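Local coordinates for peptidase M16 C-terminal domain-containing protein (Enterococcus faecalis, PDB 3D3Y) that is of unknown function but resembles the M16 metallopeptidases, probably shares their fold and may bind a metal ion, at residues A[93-97]-A[98-102]; A[137-140]-A[141-145]; A[396-400]-A[401-405]. One frame throughout, in Å; residues are numbered along the deposited sequence.

Interaction 1: residues A[93-97]-A[98-102]; sequences NIVND and HYLQD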
loop_
_atom_site.group_PDB
_atom_site.type_symbol
_atom_site.label_atom_id
_atom_site.label_comp_id
_atom_site.label_asym_id
_atom_site.label_seq_id
_atom_site.Cartn_x
_atom_site.Cartn_y
_atom_site.Cartn_z
ATOM N N ASN A 93 -17.472 -6.911 -5.212
ATOM C CA ASN A 93 -17.493 -8.288 -5.741
ATOM C C ASN A 93 -18.984 -8.655 -5.870
ATOM O O ASN A 93 -19.770 -8.467 -4.922
ATOM C CB ASN A 93 -16.751 -9.228 -4.776
ATOM C CG ASN A 93 -16.409 -10.611 -5.386
ATOM O OD1 ASN A 93 -16.377 -11.630 -4.661
ATOM N ND2 ASN A 93 -16.120 -10.652 -6.685
ATOM N N ILE A 94 -19.383 -9.104 -7.052
ATOM C CA ILE A 94 -20.764 -9.504 -7.340
ATOM C C ILE A 94 -20.785 -10.837 -8.062
ATOM O O ILE A 94 -19.839 -11.182 -8.798
ATOM C CB ILE A 94 -21.473 -8.452 -8.229
ATOM C CG1 ILE A 94 -20.752 -8.327 -9.583
ATOM C CG2 ILE A 94 -21.468 -7.114 -7.521
ATOM C CD1 ILE A 94 -21.307 -7.250 -10.477
ATOM N N VAL A 95 -21.859 -11.592 -7.862
ATOM C CA VAL A 95 -22.011 -12.874 -8.535
ATOM C C VAL A 95 -22.367 -12.585 -9.988
ATOM O O VAL A 95 -23.131 -11.674 -10.254
ATOM C CB VAL A 95 -23.135 -13.719 -7.905
ATOM C CG1 VAL A 95 -23.309 -14.993 -8.672
ATOM C CG2 VAL A 95 -22.875 -14.026 -6.399
ATOM N N ASN A 96 -21.797 -13.339 -10.919
ATOM C CA ASN A 96 -22.078 -13.165 -12.367
ATOM C C ASN A 96 -23.536 -13.551 -12.692
ATOM O O ASN A 96 -24.087 -14.477 -12.069
ATOM C CB ASN A 96 -21.076 -13.995 -13.168
ATOM C CG ASN A 96 -21.127 -13.713 -14.663
ATOM O OD1 ASN A 96 -22.114 -14.039 -15.323
ATOM N ND2 ASN A 96 -20.055 -13.096 -15.203
ATOM N N ASP A 97 -24.166 -12.844 -13.639
ATOM C CA ASP A 97 -25.550 -13.166 -14.091
ATOM C C ASP A 97 -25.759 -14.641 -14.428
ATOM O O ASP A 97 -26.868 -15.161 -14.293
ATOM C CB ASP A 97 -25.965 -12.351 -15.332
ATOM C CG ASP A 97 -26.266 -10.898 -15.014
ATOM O OD1 ASP A 97 -27.023 -10.606 -14.042
ATOM O OD2 ASP A 97 -25.744 -10.038 -15.759
ATOM N N HIS A 98 -24.692 -15.297 -14.876
ATOM C CA HIS A 98 -24.748 -16.710 -15.251
ATOM C C HIS A 98 -25.257 -17.585 -14.097
ATOM O O HIS A 98 -25.917 -18.600 -14.330
ATOM C CB HIS A 98 -23.377 -17.184 -15.771
ATOM C CG HIS A 98 -23.321 -18.645 -16.134
ATOM N ND1 HIS A 98 -23.717 -19.128 -17.367
ATOM C CD2 HIS A 98 -22.892 -19.724 -15.431
ATOM C CE1 HIS A 98 -23.549 -20.442 -17.400
ATOM N NE2 HIS A 98 -23.053 -20.829 -16.238
ATOM N N TYR A 99 -25.000 -17.162 -12.861
ATOM C CA TYR A 99 -25.339 -17.969 -11.683
ATOM C C TYR A 99 -26.602 -17.503 -10.981
ATOM O O TYR A 99 -26.975 -18.054 -9.938
ATOM C CB TYR A 99 -24.151 -18.008 -10.702
ATOM C CG TYR A 99 -22.963 -18.686 -11.319
ATOM C CD1 TYR A 99 -22.886 -20.075 -11.374
ATOM C CD2 TYR A 99 -21.950 -17.941 -11.911
ATOM C CE1 TYR A 99 -21.807 -20.710 -11.992
ATOM C CE2 TYR A 99 -20.875 -18.555 -12.523
ATOM C CZ TYR A 99 -20.804 -19.937 -12.558
ATOM O OH TYR A 99 -19.722 -20.535 -13.162
ATOM N N LEU A 100 -27.253 -16.497 -11.568
ATOM C CA LEU A 100 -28.456 -15.902 -11.013
ATOM C C LEU A 100 -29.668 -16.125 -11.938
ATOM O O LEU A 100 -29.515 -16.459 -13.128
ATOM C CB LEU A 100 -28.214 -14.413 -10.747
ATOM C CG LEU A 100 -26.947 -14.048 -9.948
ATOM C CD1 LEU A 100 -26.661 -12.562 -10.023
ATOM C CD2 LEU A 100 -27.085 -14.445 -8.495
ATOM N N GLN A 101 -30.867 -15.935 -11.385
ATOM C CA GLN A 101 -32.110 -16.253 -12.085
ATOM C C GLN A 101 -32.675 -15.107 -12.958
ATOM O O GLN A 101 -32.665 -15.191 -14.201
ATOM C CB GLN A 101 -33.152 -16.796 -11.099
ATOM C CG GLN A 101 -34.172 -17.771 -11.708
ATOM C CD GLN A 101 -33.549 -18.803 -12.665
ATOM O OE1 GLN A 101 -32.410 -19.263 -12.475
ATOM N NE2 GLN A 101 -34.310 -19.173 -13.703
ATOM N N ASP A 102 -33.174 -14.054 -12.329
ATOM C CA ASP A 102 -33.665 -12.923 -13.110
ATOM C C ASP A 102 -32.919 -11.723 -12.613
ATOM O O ASP A 102 -33.314 -11.098 -11.633
ATOM C CB ASP A 102 -35.177 -12.722 -12.954
ATOM C CG ASP A 102 -35.977 -13.947 -13.336
ATOM O OD1 ASP A 102 -36.129 -14.248 -14.554
ATOM O OD2 ASP A 102 -36.473 -14.605 -12.394
#
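The flat amide of N96 meets H98 through the backbone N and CB of the histidine, its plane 70° from that of the imidazole. CD2 of H98 in turn lies over one face of the Y99 ring, near its rim, while CE1 of Y99 sits at the edge of the imidazole. Backbone O of N96 is near the plane of the Y99 ring, at its edge. The N96 amide receives H98 N on a lone pair of OD1, 2.9 Å from N to OD1. With CG anti to the backbone N (chi1 -171°), this amide reaches forward along the chain to the second residue on. Y99 N donates to N96 O at 2.9 Å, and L100 N to D97 O at 3.1 Å. On another side, the beta-branched V95 puts CG1 3.7 Å from Y99 CB and 3.8 Å from L100 CD2; L100 also packs on V105 and Y71. D97 OD1 reaches past the turn to S103 OG and to V105 N, the latter at the start of helix 105-118. Asparagine suits this place because its short side chain mimics a backbone carbonyl: N96 forms an Asx turn that leads strand 85-95 into a short 3-10 turn.

Interaction 2: residues A[137-140]-A[141-145]; sequences ENLK and AYLES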
loop_
_atom_site.group_PDB
_atom_site.type_symbol
_atom_site.label_atom_id
_atom_site.label_comp_id
_atom_site.label_asym_id
_atom_site.label_seq_id
_atom_site.Cartn_x
_atom_site.Cartn_y
_atom_site.Cartn_z
ATOM N N GLU A 137 -14.526 9.648 15.217
ATOM C CA GLU A 137 -14.208 8.906 16.436
ATOM C C GLU A 137 -13.637 7.513 16.115
ATOM O O GLU A 137 -12.668 7.110 16.761
ATOM C CB GLU A 137 -15.457 8.763 17.312
ATOM C CG GLU A 137 -15.906 10.053 17.983
ATOM C CD GLU A 137 -17.269 9.949 18.686
ATOM O OE1 GLU A 137 -17.963 8.907 18.575
ATOM O OE2 GLU A 137 -17.655 10.938 19.335
ATOM N N ASN A 138 -14.218 6.800 15.132
ATOM C CA ASN A 138 -13.722 5.471 14.715
ATOM C C ASN A 138 -12.312 5.538 14.153
ATOM O O ASN A 138 -11.471 4.715 14.498
ATOM C CB ASN A 138 -14.612 4.792 13.653
ATOM C CG ASN A 138 -15.952 4.323 14.214
ATOM O OD1 ASN A 138 -16.173 4.383 15.416
ATOM N ND2 ASN A 138 -16.853 3.884 13.334
ATOM N N LEU A 139 -12.049 6.542 13.316
ATOM C CA LEU A 139 -10.733 6.688 12.745
ATOM C C LEU A 139 -9.714 7.061 13.807
ATOM O O LEU A 139 -8.618 6.556 13.805
ATOM C CB LEU A 139 -10.721 7.663 11.549
ATOM C CG LEU A 139 -9.348 7.843 10.882
ATOM C CD1 LEU A 139 -8.788 6.525 10.297
ATOM C CD2 LEU A 139 -9.359 8.938 9.801
ATOM N N LYS A 140 -10.082 7.922 14.742
ATOM C CA LYS A 140 -9.175 8.244 15.813
ATOM C C LYS A 140 -8.804 6.978 16.605
ATOM O O LYS A 140 -7.622 6.759 16.950
ATOM C CB LYS A 140 -9.801 9.313 16.697
ATOM C CG LYS A 140 -8.899 9.798 17.814
ATOM C CD LYS A 140 -9.624 10.791 18.713
ATOM C CE LYS A 140 -8.600 11.504 19.595
ATOM N NZ LYS A 140 -9.178 11.767 20.925
ATOM N N ALA A 141 -9.810 6.143 16.886
ATOM C CA ALA A 141 -9.577 4.888 17.607
ATOM C C ALA A 141 -8.592 4.000 16.827
ATOM O O ALA A 141 -7.667 3.442 17.391
ATOM C CB ALA A 141 -10.924 4.145 17.836
ATOM N N TYR A 142 -8.787 3.906 15.519
ATOM C CA TYR A 142 -7.883 3.133 14.662
ATOM C C TYR A 142 -6.451 3.638 14.673
ATOM O O TYR A 142 -5.508 2.851 14.844
ATOM C CB TYR A 142 -8.418 3.114 13.252
ATOM C CG TYR A 142 -7.558 2.395 12.226
ATOM C CD1 TYR A 142 -7.414 1.013 12.247
ATOM C CD2 TYR A 142 -6.936 3.099 11.219
ATOM C CE1 TYR A 142 -6.670 0.356 11.301
ATOM C CE2 TYR A 142 -6.182 2.452 10.256
ATOM C CZ TYR A 142 -6.057 1.081 10.300
ATOM O OH TYR A 142 -5.303 0.439 9.342
ATOM N N LEU A 143 -6.283 4.945 14.497
ATOM C CA LEU A 143 -4.948 5.552 14.506
ATOM C C LEU A 143 -4.314 5.391 15.870
ATOM O O LEU A 143 -3.124 5.119 15.962
ATOM C CB LEU A 143 -5.027 7.036 14.137
ATOM C CG LEU A 143 -5.661 7.354 12.780
ATOM C CD1 LEU A 143 -5.861 8.879 12.648
ATOM C CD2 LEU A 143 -4.804 6.786 11.672
ATOM N N GLU A 144 -5.098 5.523 16.939
ATOM C CA GLU A 144 -4.560 5.237 18.279
ATOM C C GLU A 144 -4.098 3.780 18.504
ATOM O O GLU A 144 -3.076 3.564 19.153
ATOM C CB GLU A 144 -5.523 5.693 19.371
ATOM C CG GLU A 144 -5.548 7.210 19.473
ATOM C CD GLU A 144 -6.602 7.754 20.417
ATOM O OE1 GLU A 144 -7.584 7.048 20.728
ATOM O OE2 GLU A 144 -6.444 8.918 20.838
ATOM N N SER A 145 -4.820 2.797 17.951
ATOM C CA SER A 145 -4.375 1.397 18.021
ATOM C C SER A 145 -3.091 1.166 17.198
ATOM O O SER A 145 -2.183 0.458 17.622
ATOM C CB SER A 145 -5.487 0.435 17.594
ATOM O OG SER A 145 -5.787 0.613 16.219
#
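K140, L139 and A141 carry this contact between successive turns of helix 129-148, each on a different flank. The long chain of K140 leaves the helix with CG anti to the backbone N (chi1 -176°), which carries it out over the following turn, where it crosses the side chain of E144 at a slant. There E144 OE2 lies 3.6 Å from K140 CE and 3.9 Å from K140 NZ, a long salt bridge on the exposed flank, where a flexible charged pair is at home. On the buried flank L139 brings its CG to 4.0 Å from L143 CD1; at the margin, toward the exposed tyrosine, L139 CD1 lies 4.0 Å from Y142 CD2, obliquely to the ring. Branched leucines fill the buried side well, and both pack on L180 of helix 177-182, with L139 also touching T44 and L45 of helix 40-52. A141 keeps its methyl close to the backbone, CB 3.4 Å from N138 O, a small residue of high helix propensity on a surface position. Beneath them each amide bonds to the carbonyl four residues before, such as L143 N to L139 O at 2.9 Å. Largely polar outside and leucine-lined within, this is an amphipathic alpha-helix, with an i to i+4 lysine-glutamate pair on its outer side.

Interaction 3: residues A[396-400]-A[401-405]; sequences NAVTI and PEIQE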
loop_
_atom_site.group_PDB
_atom_site.type_symbol
_atom_site.label_atom_id
_atom_site.label_comp_id
_atom_site.label_asym_id
_atom_site.label_seq_id
_atom_site.Cartn_x
_atom_site.Cartn_y
_atom_site.Cartn_z
ATOM N N ASN A 396 15.356 -16.658 -10.771
ATOM C CA ASN A 396 16.335 -17.747 -10.944
ATOM C C ASN A 396 17.738 -17.313 -11.389
ATOM O O ASN A 396 18.721 -17.912 -10.980
ATOM C CB ASN A 396 15.787 -18.819 -11.892
ATOM C CG ASN A 396 14.768 -19.718 -11.232
ATOM O OD1 ASN A 396 14.846 -20.026 -10.027
ATOM N ND2 ASN A 396 13.802 -20.146 -12.007
ATOM N N ALA A 397 17.821 -16.258 -12.203
ATOM C CA ALA A 397 19.082 -15.845 -12.815
ATOM C C ALA A 397 19.948 -14.917 -11.961
ATOM O O ALA A 397 21.092 -14.605 -12.355
ATOM C CB ALA A 397 18.837 -15.212 -14.201
ATOM N N VAL A 398 19.416 -14.448 -10.824
ATOM C CA VAL A 398 20.199 -13.562 -9.959
ATOM C C VAL A 398 21.507 -14.232 -9.532
ATOM O O VAL A 398 21.495 -15.373 -9.082
ATOM C CB VAL A 398 19.405 -13.042 -8.717
ATOM C CG1 VAL A 398 20.311 -12.176 -7.816
ATOM C CG2 VAL A 398 18.153 -12.243 -9.155
ATOM N N THR A 399 22.614 -13.502 -9.676
ATOM C CA THR A 399 23.957 -13.998 -9.329
ATOM C C THR A 399 24.511 -13.311 -8.083
ATOM O O THR A 399 23.995 -12.280 -7.652
ATOM C CB THR A 399 24.937 -13.807 -10.486
ATOM O OG1 THR A 399 25.172 -12.414 -10.658
ATOM C CG2 THR A 399 24.370 -14.381 -11.793
ATOM N N ILE A 400 25.555 -13.892 -7.489
ATOM C CA ILE A 400 26.180 -13.305 -6.308
ATOM C C ILE A 400 26.746 -11.916 -6.596
ATOM O O ILE A 400 26.516 -11.008 -5.794
ATOM C CB ILE A 400 27.209 -14.256 -5.664
ATOM C CG1 ILE A 400 26.457 -15.362 -4.906
ATOM C CG2 ILE A 400 28.160 -13.516 -4.696
ATOM C CD1 ILE A 400 27.382 -16.544 -4.464
ATOM N N PRO A 401 27.484 -11.745 -7.726
ATOM C CA PRO A 401 27.989 -10.408 -8.076
ATOM C C PRO A 401 26.879 -9.344 -8.145
ATOM O O PRO A 401 27.096 -8.204 -7.705
ATOM C CB PRO A 401 28.706 -10.632 -9.425
ATOM C CG PRO A 401 29.186 -12.080 -9.338
ATOM C CD PRO A 401 27.991 -12.771 -8.656
ATOM N N GLU A 402 25.689 -9.716 -8.619
ATOM C CA GLU A 402 24.565 -8.767 -8.617
ATOM C C GLU A 402 24.096 -8.408 -7.217
ATOM O O GLU A 402 23.759 -7.229 -6.945
ATOM C CB GLU A 402 23.380 -9.299 -9.405
ATOM C CG GLU A 402 23.631 -9.331 -10.951
ATOM C CD GLU A 402 22.506 -10.057 -11.693
ATOM O OE1 GLU A 402 21.814 -10.894 -11.048
ATOM O OE2 GLU A 402 22.302 -9.803 -12.906
ATOM N N ILE A 403 24.080 -9.412 -6.337
ATOM C CA ILE A 403 23.711 -9.209 -4.929
ATOM C C ILE A 403 24.717 -8.310 -4.216
ATOM O O ILE A 403 24.309 -7.428 -3.404
ATOM C CB ILE A 403 23.564 -10.578 -4.197
ATOM C CG1 ILE A 403 22.472 -11.447 -4.865
ATOM C CG2 ILE A 403 23.305 -10.361 -2.673
ATOM C CD1 ILE A 403 22.538 -12.931 -4.578
ATOM N N GLN A 404 26.012 -8.531 -4.493
ATOM C CA GLN A 404 27.097 -7.730 -3.926
ATOM C C GLN A 404 26.967 -6.279 -4.376
ATOM O O GLN A 404 27.171 -5.339 -3.580
ATOM C CB GLN A 404 28.484 -8.237 -4.383
ATOM C CG GLN A 404 28.906 -9.611 -3.902
ATOM C CD GLN A 404 30.265 -10.007 -4.459
ATOM O OE1 GLN A 404 30.346 -10.754 -5.445
ATOM N NE2 GLN A 404 31.333 -9.511 -3.847
ATOM N N GLU A 405 26.647 -6.090 -5.660
ATOM C CA GLU A 405 26.415 -4.722 -6.171
ATOM C C GLU A 405 25.222 -3.994 -5.471
ATOM O O GLU A 405 25.337 -2.815 -5.114
ATOM C CB GLU A 405 26.264 -4.732 -7.705
ATOM C CG GLU A 405 25.996 -3.382 -8.356
ATOM C CD GLU A 405 27.107 -2.365 -8.101
ATOM O OE1 GLU A 405 28.285 -2.776 -7.899
ATOM O OE2 GLU A 405 26.787 -1.146 -8.107
HETATM O O HOH W 1 21.332 -12.318 -13.764
#
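V398 and I403 meet on the buried side of a helix start, CG1 to CG1 at 3.7 Å with the two side chains crossing at about a right angle. V398 directly precedes the N-cap residue T399, and I403 lies in the first turn of helix 400-409, so the pair forms a hydrophobic staple; branched aliphatic residues give it a stiff, compact surface. The proline ring, bonded to the I400 carbonyl carbon, is held against I400, with P401 CD 3.4 Å from I400 CB. Proline fits here because an amide in the first helical turn has no preceding carbonyl of the helix to bind. I400 CG2 further touches Q404 OE1, while Q404 NE2 donates to R341 O.

The exposed side is held by polar groups instead. T399 and E402 make a capping box: T399 N donates to E402 OE1 at 3.1 Å, arriving from above the carboxylate plane, and E402 N returns a weak bond to T399 OG1 at 3.4 Å. The hydroxyl can face that amide because chi1 of T399 (68°) sets OG1 between the backbone N and the carbonyl carbon. A water donates to both A397 O and E402 OE2, at 2.7 Å from A397 O, bridging A397 to the capping glutamate of the next helix.

Beneath this junction, V277 of helix 272-284 receives both V398 and I403, and I281 adds to the I403 side. Helix 347-364 flanks it through I350 against I400, and through K354, whose NZ donates to the carbonyls of N396 and V398 where helix 388-397 gives way to helix 400-409.

In the fold
Along the chain the three contacts follow in series, neither nesting nor crossing, and each joins segments that adjoin without a gap. Interaction 1 shapes the turn after strand 85-95, on the way from the six-stranded mixed sheet to helix 105-118. Interaction 2 closes no loop; it lies within helix 129-148, which packs on helices 40-52 and 177-182. Interaction 3 forms the corner between helices 388-397 and 400-409, shortly before strand 411-421 of the five-stranded sheet. Nearest atoms are about 20 Å apart for interactions 1 and 2 and about 32 Å for the other two pairs, so none touches another; interactions 2 and 3 lie on opposite sides of the chain's centre.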